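Long-range contact in avidin-related protein 2 (Gallus gallus, PDB 1WBI), which binds biotin as a tetrameric member of the avidin family: residues Arg5-Thr10 / Gly90-Lys95. Numbering follows the deposited sequence. Where two conformers were deposited one is given.
Sequences RKCSLT and GKEVLK
Two partners grip Glu92 OE1: Arg123 NE, in a salt bridge, and a water 2.8 Å from OE1 that donates to it. The carboxylate thereby ties the N-terminal loop to strand 92-101 of the eight-stranded antiparallel avidin barrel. Its other oxygen, Glu92 OE2, turns its anti lone pair to Cys7 N, an almost straight bond (172°) of 2.7 Å. This backbone N-H lies in the type II turn Arg5-Ser8, closed by Ser8 N to Arg5 O; the same Cys7 is disulfide-bonded to Cys84 on the adjacent strand 77-86. Lys6 crosses the Glu92 side chain at about a right angle, CD of each 3.8 Å apart. Bent at chi2 (-64°), it brings NZ in the carbonyl plane onto a lone pair of Gly90 O, 2.7 Å away. Lys6 NZ stays 4.3 Å from Glu92 OE1, too far for a salt bridge, and the water spans the pair. Replacing Glu92, an alanine here removes the acceptor of the Cys7 N-H and the carboxylate that pairs with Arg123, and would probably loosen the turn from the strand. Deeper in, beside Phe65, the leucines meet obliquely, Leu9 CD2 lying 3.8 Å from Leu94 CD2.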
loop_
_atom_site.group_PDB
_atom_site.type_symbol
_atom_site.label_atom_id
_atom_site.label_comp_id
_atom_site.label_asym_id
_atom_site.label_seq_id
_atom_site.Cartn_x
_atom_site.Cartn_y
_atom_site.Cartn_z
ATOM N N ARG A 5 1.126 -31.545 1.253
ATOM C CA ARG A 5 1.889 -30.855 0.224
ATOM C C ARG A 5 2.596 -29.641 0.794
ATOM O O ARG A 5 2.065 -28.957 1.673
ATOM C CB ARG A 5 0.957 -30.308 -0.879
ATOM C CG ARG A 5 0.702 -31.206 -2.033
ATOM C CD ARG A 5 -0.311 -30.620 -2.948
ATOM N NE ARG A 5 0.142 -29.406 -3.640
ATOM C CZ ARG A 5 0.192 -29.250 -4.964
ATOM N NH1 ARG A 5 -0.130 -30.242 -5.792
ATOM N NH2 ARG A 5 0.625 -28.102 -5.469
ATOM N N LYS A 6 3.751 -29.322 0.241
ATOM C CA LYS A 6 4.381 -28.019 0.496
ATOM C C LYS A 6 3.421 -26.911 0.076
ATOM O O LYS A 6 2.733 -27.021 -0.934
ATOM C CB LYS A 6 5.702 -27.901 -0.271
ATOM C CG LYS A 6 6.792 -28.845 0.186
ATOM C CD LYS A 6 7.273 -28.619 1.612
ATOM C CE LYS A 6 8.415 -29.567 1.955
ATOM N NZ LYS A 6 9.037 -29.123 3.248
ATOM N N CYS A 7 3.398 -25.837 0.839
ATOM C CA CYS A 7 2.528 -24.681 0.581
ATOM C C CYS A 7 1.025 -24.971 0.673
ATOM O O CYS A 7 0.190 -24.169 0.200
ATOM C CB CYS A 7 2.905 -23.969 -0.729
ATOM S SG CYS A 7 4.452 -23.157 -0.639
ATOM N N SER A 8 0.647 -26.071 1.325
ATOM C CA SER A 8 -0.702 -26.140 1.935
ATOM C C SER A 8 -0.621 -25.282 3.168
ATOM O O SER A 8 0.302 -25.415 3.967
ATOM C CB SER A 8 -1.091 -27.558 2.344
ATOM O OG SER A 8 -2.346 -27.550 3.002
ATOM N N LEU A 9 -1.525 -24.336 3.318
ATOM C CA LEU A 9 -1.407 -23.402 4.430
ATOM C C LEU A 9 -1.773 -24.050 5.772
ATOM O O LEU A 9 -1.389 -23.509 6.805
ATOM C CB LEU A 9 -2.271 -22.180 4.182
ATOM C CG LEU A 9 -1.726 -21.370 3.008
ATOM C CD1 LEU A 9 -2.647 -20.245 2.749
ATOM C CD2 LEU A 9 -0.293 -20.896 3.313
ATOM N N THR A 10 -2.461 -25.184 5.738
ATOM C CA THR A 10 -2.706 -25.988 6.941
ATOM C C THR A 10 -1.447 -26.090 7.774
ATOM O O THR A 10 -0.382 -26.507 7.293
ATOM C CB THR A 10 -3.194 -27.411 6.575
ATOM O OG1 THR A 10 -4.393 -27.314 5.808
ATOM C CG2 THR A 10 -3.468 -28.259 7.844
ATOM N N GLY A 90 13.178 -27.607 0.388
ATOM C CA GLY A 90 11.866 -27.809 0.931
ATOM C C GLY A 90 11.402 -26.719 1.889
ATOM O O GLY A 90 10.327 -26.835 2.461
ATOM N N LYS A 91 12.203 -25.666 2.084
ATOM C CA LYS A 91 11.799 -24.626 3.024
ATOM C C LYS A 91 10.737 -23.707 2.417
ATOM O O LYS A 91 10.944 -23.131 1.350
ATOM C CB LYS A 91 12.998 -23.812 3.513
ATOM C CG LYS A 91 12.594 -22.746 4.533
ATOM C CD LYS A 91 13.768 -21.889 4.958
ATOM C CE LYS A 91 13.331 -20.795 5.928
ATOM N NZ LYS A 91 12.427 -19.843 5.286
ATOM N N GLU A 92 9.624 -23.598 3.115
ATOM C CA GLU A 92 8.477 -22.742 2.744
ATOM C C GLU A 92 8.615 -21.342 3.345
ATOM O O GLU A 92 8.913 -21.173 4.537
ATOM C CB GLU A 92 7.149 -23.333 3.210
ATOM C CG GLU A 92 6.841 -24.704 2.609
ATOM C CD GLU A 92 6.011 -25.547 3.493
ATOM O OE1 GLU A 92 6.521 -25.888 4.568
ATOM O OE2 GLU A 92 4.863 -25.848 3.153
ATOM N N VAL A 93 8.355 -20.334 2.542
ATOM C CA VAL A 93 8.250 -18.958 3.055
ATOM C C VAL A 93 6.993 -18.317 2.470
ATOM O O VAL A 93 6.763 -18.387 1.241
ATOM C CB VAL A 93 9.449 -18.105 2.672
ATOM C CG1 VAL A 93 9.291 -16.693 3.155
ATOM C CG2 VAL A 93 10.739 -18.722 3.218
ATOM N N LEU A 94 6.146 -17.721 3.317
ATOM C CA LEU A 94 5.023 -16.900 2.894
ATOM C C LEU A 94 5.475 -15.463 2.816
ATOM O O LEU A 94 5.840 -14.869 3.829
ATOM C CB LEU A 94 3.820 -17.014 3.823
ATOM C CG LEU A 94 3.412 -18.398 4.229
ATOM C CD1 LEU A 94 2.149 -18.256 5.052
ATOM C CD2 LEU A 94 3.166 -19.311 3.027
ATOM N N LYS A 95 5.556 -14.930 1.621
ATOM C CA LYS A 95 5.880 -13.510 1.439
ATOM C C LYS A 95 4.584 -12.750 1.320
ATOM O O LYS A 95 3.794 -12.984 0.363
ATOM C CB LYS A 95 6.724 -13.288 0.179
ATOM C CG LYS A 95 8.078 -13.959 0.205
ATOM C CD LYS A 95 9.024 -13.337 1.187
ATOM C CE LYS A 95 9.425 -11.921 0.817
ATOM N NZ LYS A 95 10.577 -11.405 1.649
HETATM O O HOH W 1 7.077 -28.555 5.203
#